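Local coordinates for protein DNA ligase (Aquifex aeolicus, PDB 3QWU) that probably joins nucleic acid ends as an ATP-dependent ligase of the nucleotidyltransferase type, and binds adenosine and calcium, at residues F46-G58 with V156-L168. Numbering follows the deposited sequence.
With ADN (adenosine), chain C.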
# COMPACT_ATOMS: atom_id res chain seq x y z
N PHE A 46 4.18 20.17 31.12
CA PHE A 46 5.20 20.40 32.11
C PHE A 46 4.55 20.96 33.35
O PHE A 46 3.43 21.44 33.30
CB PHE A 46 6.22 21.38 31.56
CG PHE A 46 7.01 20.84 30.39
CD1 PHE A 46 8.19 20.12 30.60
CD2 PHE A 46 6.57 21.04 29.09
CE1 PHE A 46 8.95 19.63 29.53
CE2 PHE A 46 7.32 20.56 28.00
CZ PHE A 46 8.51 19.84 28.23
N LYS A 47 5.25 20.93 34.47
CA LYS A 47 4.63 21.37 35.73
C LYS A 47 4.17 22.83 35.64
O LYS A 47 3.12 23.18 36.17
CB LYS A 47 5.60 21.15 36.89
CG LYS A 47 5.07 21.62 38.29
CD LYS A 47 5.73 22.96 38.78
CE LYS A 47 4.92 23.68 39.89
NZ LYS A 47 5.17 25.16 39.83
N ASP A 48 4.96 23.68 34.98
CA ASP A 48 4.72 25.14 34.97
C ASP A 48 3.93 25.61 33.74
O ASP A 48 3.46 26.76 33.72
CB ASP A 48 6.06 25.93 34.98
CG ASP A 48 6.83 25.77 36.27
OD1 ASP A 48 6.34 26.20 37.33
OD2 ASP A 48 7.95 25.24 36.22
N PHE A 49 3.84 24.76 32.71
CA PHE A 49 3.10 25.09 31.51
C PHE A 49 2.88 23.92 30.55
O PHE A 49 3.55 22.90 30.65
CB PHE A 49 3.80 26.21 30.72
CG PHE A 49 5.25 25.98 30.51
CD1 PHE A 49 6.19 26.54 31.39
CD2 PHE A 49 5.70 25.20 29.44
CE1 PHE A 49 7.55 26.34 31.20
CE2 PHE A 49 7.05 24.97 29.23
CZ PHE A 49 7.99 25.54 30.09
N ILE A 50 1.90 24.10 29.65
CA ILE A 50 1.67 23.18 28.57
C ILE A 50 2.21 23.75 27.21
O ILE A 50 2.09 24.95 26.90
CB ILE A 50 0.20 22.79 28.44
CG1 ILE A 50 -0.25 22.10 29.74
CG2 ILE A 50 0.01 21.88 27.19
CD1 ILE A 50 -1.76 22.03 29.93
N ILE A 51 2.88 22.87 26.46
CA ILE A 51 3.33 23.21 25.13
C ILE A 51 2.41 22.39 24.27
O ILE A 51 2.51 21.15 24.26
CB ILE A 51 4.80 22.86 24.86
CG1 ILE A 51 5.72 23.40 25.97
CG2 ILE A 51 5.21 23.42 23.50
CD1 ILE A 51 5.96 24.91 25.90
N TRP A 52 1.48 23.06 23.61
CA TRP A 52 0.52 22.35 22.79
C TRP A 52 1.25 21.80 21.57
O TRP A 52 2.23 22.38 21.12
CB TRP A 52 -0.68 23.23 22.41
CG TRP A 52 -1.65 23.36 23.55
CD1 TRP A 52 -1.58 24.25 24.60
CD2 TRP A 52 -2.81 22.57 23.79
NE1 TRP A 52 -2.63 24.06 25.46
CE2 TRP A 52 -3.40 23.03 24.98
CE3 TRP A 52 -3.42 21.52 23.11
CZ2 TRP A 52 -4.57 22.47 25.50
CZ3 TRP A 52 -4.58 20.97 23.62
CH2 TRP A 52 -5.14 21.44 24.79
N GLY A 53 0.78 20.63 21.15
CA GLY A 53 1.24 19.95 19.95
C GLY A 53 0.96 20.77 18.71
O GLY A 53 0.04 21.57 18.71
N TYR A 54 1.78 20.61 17.67
CA TYR A 54 1.56 21.34 16.41
C TYR A 54 0.45 20.60 15.74
O TYR A 54 0.51 19.39 15.66
CB TYR A 54 2.79 21.37 15.50
CG TYR A 54 2.66 22.42 14.44
CD1 TYR A 54 2.27 22.09 13.16
CD2 TYR A 54 2.92 23.71 14.72
CE1 TYR A 54 2.14 23.05 12.16
CE2 TYR A 54 2.83 24.69 13.73
CZ TYR A 54 2.41 24.35 12.47
OH TYR A 54 2.32 25.31 11.53
N PRO A 55 -0.61 21.31 15.34
CA PRO A 55 -1.83 20.70 14.83
C PRO A 55 -1.69 20.28 13.35
O PRO A 55 -0.84 20.80 12.63
CB PRO A 55 -2.86 21.81 15.02
CG PRO A 55 -2.10 23.05 14.85
CD PRO A 55 -0.70 22.78 15.37
N HIS A 56 -2.50 19.30 12.94
CA HIS A 56 -2.44 18.69 11.62
C HIS A 56 -2.84 19.71 10.56
O HIS A 56 -3.87 20.37 10.70
CB HIS A 56 -3.35 17.44 11.55
CG HIS A 56 -2.88 16.29 12.42
ND1 HIS A 56 -1.68 15.63 12.21
CD2 HIS A 56 -3.44 15.71 13.51
CE1 HIS A 56 -1.51 14.70 13.13
NE2 HIS A 56 -2.57 14.72 13.94
N ILE A 57 -2.05 19.85 9.50
CA ILE A 57 -2.49 20.65 8.34
C ILE A 57 -3.08 19.73 7.25
O ILE A 57 -2.44 18.80 6.81
CB ILE A 57 -1.32 21.44 7.73
CG1 ILE A 57 -0.52 22.13 8.84
CG2 ILE A 57 -1.83 22.38 6.62
CD1 ILE A 57 0.53 23.14 8.36
N GLY A 58 -4.28 19.99 6.81
CA GLY A 58 -4.84 19.26 5.68
C GLY A 58 -4.17 19.57 4.35
O GLY A 58 -3.49 20.61 4.17
N VAL A 156 11.88 29.38 11.03
CA VAL A 156 10.64 29.69 11.70
C VAL A 156 9.46 29.86 10.70
O VAL A 156 9.62 30.49 9.64
CB VAL A 156 10.77 31.03 12.54
CG1 VAL A 156 9.42 31.38 13.24
CG2 VAL A 156 11.90 30.96 13.53
N PHE A 157 8.33 29.24 11.01
CA PHE A 157 7.09 29.39 10.25
C PHE A 157 5.88 29.69 11.14
O PHE A 157 4.78 30.01 10.63
CB PHE A 157 6.81 28.12 9.40
CG PHE A 157 6.69 26.85 10.19
CD1 PHE A 157 5.60 26.59 10.98
CD2 PHE A 157 7.69 25.90 10.16
CE1 PHE A 157 5.56 25.38 11.73
CE2 PHE A 157 7.62 24.73 10.91
CZ PHE A 157 6.57 24.49 11.70
N ASP A 158 6.03 29.57 12.46
CA ASP A 158 4.90 29.92 13.34
C ASP A 158 5.38 30.28 14.77
O ASP A 158 6.52 29.96 15.16
CB ASP A 158 3.81 28.79 13.34
CG ASP A 158 2.73 28.97 12.20
OD1 ASP A 158 2.23 30.12 12.00
OD2 ASP A 158 2.37 27.95 11.52
N PHE A 159 4.53 30.98 15.51
CA PHE A 159 4.67 31.08 16.95
C PHE A 159 3.38 30.62 17.58
O PHE A 159 2.29 30.89 17.08
CB PHE A 159 4.92 32.51 17.42
CG PHE A 159 6.22 33.11 16.97
CD1 PHE A 159 7.38 32.84 17.64
CD2 PHE A 159 6.26 33.97 15.88
CE1 PHE A 159 8.56 33.41 17.22
CE2 PHE A 159 7.47 34.55 15.46
CZ PHE A 159 8.61 34.24 16.10
N MET A 160 3.53 29.86 18.65
CA MET A 160 2.46 29.50 19.50
C MET A 160 2.78 30.15 20.80
O MET A 160 3.79 30.84 20.89
CB MET A 160 2.37 27.99 19.59
CG MET A 160 1.86 27.37 18.29
SD MET A 160 1.76 25.58 18.28
CE MET A 160 0.36 25.23 19.38
N LYS A 161 1.95 29.93 21.80
CA LYS A 161 2.14 30.47 23.13
C LYS A 161 1.96 29.36 24.16
O LYS A 161 1.09 28.54 24.03
CB LYS A 161 1.09 31.58 23.38
CG LYS A 161 1.56 33.02 23.04
CD LYS A 161 0.48 34.14 23.21
CE LYS A 161 1.13 35.49 23.63
NZ LYS A 161 0.42 36.74 23.15
N LYS A 162 2.73 29.38 25.22
CA LYS A 162 2.53 28.43 26.31
C LYS A 162 1.06 28.42 26.79
O LYS A 162 0.43 29.48 26.94
CB LYS A 162 3.42 28.78 27.53
CG LYS A 162 4.86 28.24 27.46
CD LYS A 162 5.78 28.96 28.44
CE LYS A 162 7.26 28.63 28.21
NZ LYS A 162 8.15 29.58 28.92
N ASN A 163 0.56 27.23 27.05
CA ASN A 163 -0.80 27.07 27.60
C ASN A 163 -1.93 27.43 26.62
O ASN A 163 -3.05 27.66 27.06
CB ASN A 163 -0.98 27.90 28.88
CG ASN A 163 0.06 27.59 29.94
OD1 ASN A 163 0.25 26.44 30.28
ND2 ASN A 163 0.70 28.62 30.49
N GLU A 164 -1.65 27.52 25.31
CA GLU A 164 -2.64 28.01 24.32
C GLU A 164 -2.49 27.25 23.05
O GLU A 164 -1.39 26.79 22.74
CB GLU A 164 -2.45 29.49 23.93
CG GLU A 164 -2.01 30.43 25.02
CD GLU A 164 -3.05 31.40 25.41
OE1 GLU A 164 -4.10 30.96 25.94
OE2 GLU A 164 -2.78 32.62 25.24
N GLN A 165 -3.57 27.21 22.28
CA GLN A 165 -3.64 26.32 21.13
C GLN A 165 -3.45 26.98 19.79
O GLN A 165 -3.12 26.33 18.83
CB GLN A 165 -4.98 25.60 21.10
CG GLN A 165 -4.97 24.30 21.82
CD GLN A 165 -6.12 23.47 21.39
OE1 GLN A 165 -6.05 22.80 20.36
NE2 GLN A 165 -7.22 23.54 22.13
N GLY A 166 -3.68 28.28 19.70
CA GLY A 166 -3.63 28.90 18.39
C GLY A 166 -2.26 29.41 18.03
O GLY A 166 -1.27 28.95 18.54
N PHE A 167 -2.25 30.38 17.14
CA PHE A 167 -1.09 30.85 16.48
C PHE A 167 -1.08 32.38 16.50
O PHE A 167 -2.10 33.02 16.36
CB PHE A 167 -1.14 30.38 15.03
CG PHE A 167 -0.88 28.89 14.83
CD1 PHE A 167 0.28 28.30 15.28
CD2 PHE A 167 -1.76 28.12 14.10
CE1 PHE A 167 0.55 26.97 15.05
CE2 PHE A 167 -1.50 26.76 13.87
CZ PHE A 167 -0.33 26.19 14.36
N LEU A 168 0.08 32.99 16.65
CA LEU A 168 0.16 34.41 16.45
C LEU A 168 -0.22 34.69 14.99
O LEU A 168 -0.01 33.87 14.11
CB LEU A 168 1.54 34.96 16.82
CG LEU A 168 1.87 35.15 18.32
CD1 LEU A 168 1.61 33.91 19.24
CD2 LEU A 168 3.34 35.60 18.45
O5' ADN C . 2.17 19.17 8.58
C5' ADN C . 2.95 20.04 7.76
C4' ADN C . 4.39 20.05 8.26
O4' ADN C . 5.27 20.77 7.35
C3' ADN C . 4.49 20.78 9.60
O3' ADN C . 4.32 19.96 10.75
C2' ADN C . 5.87 21.43 9.56
O2' ADN C . 6.81 20.69 10.31
C1' ADN C . 6.29 21.47 8.09
N9 ADN C . 6.41 22.83 7.53
C8 ADN C . 7.39 23.21 6.68
N7 ADN C . 7.28 24.50 6.31
C5 ADN C . 6.15 24.95 6.93
C6 ADN C . 5.42 26.22 6.93
N6 ADN C . 5.94 27.24 6.19
N1 ADN C . 4.31 26.33 7.72
C2 ADN C . 3.84 25.27 8.43
N3 ADN C . 4.45 24.05 8.44
C4 ADN C . 5.59 23.85 7.73
O HOH W 1 2.79 28.80 32.46
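At the adenosine pocket, Y54 of the 46-58 segment meets F157 and D158 at a classic beta bulge of edge strand 153-161. Y54 OH donates to the anti lone pair of D158 OD2 (2.6 Å). R227 and K219 pair with D158 OD2 and K173 with OD1, probably balancing its charge. F157 and Y54 form an offset edge-to-face pair, the edge of F157 toward the face of Y54, planes at 80°. F157 CG lies between backbone N and carbonyl carbon (chi1 59°), turning one ring face onto the adenine, with F157 CD1 3.4 Å from ADN C2. F167 completes the aromatic cluster, its CZ 3.6 Å from P55 CD. Q165 CG sits over one W52 face, 3.5 Å from the six-membered ring centroid; I50 CG2 lies on the opposite face. At the far end the K161-E164 type II turn binds strand 50-51: N163 N donates to I50 O (2.7 Å), and I50 N to N163 OD1 (2.9 Å). K162 CE makes a CH-pi contact over the centre of the F49 ring. K162 NZ adds a cation-pi contact, 4.3 Å from the centroid, and hydrogen bonds to P125 O and K90 O. An aromatic face against adenine is typical of the nucleotide pocket of covalent nucleotidyltransferases.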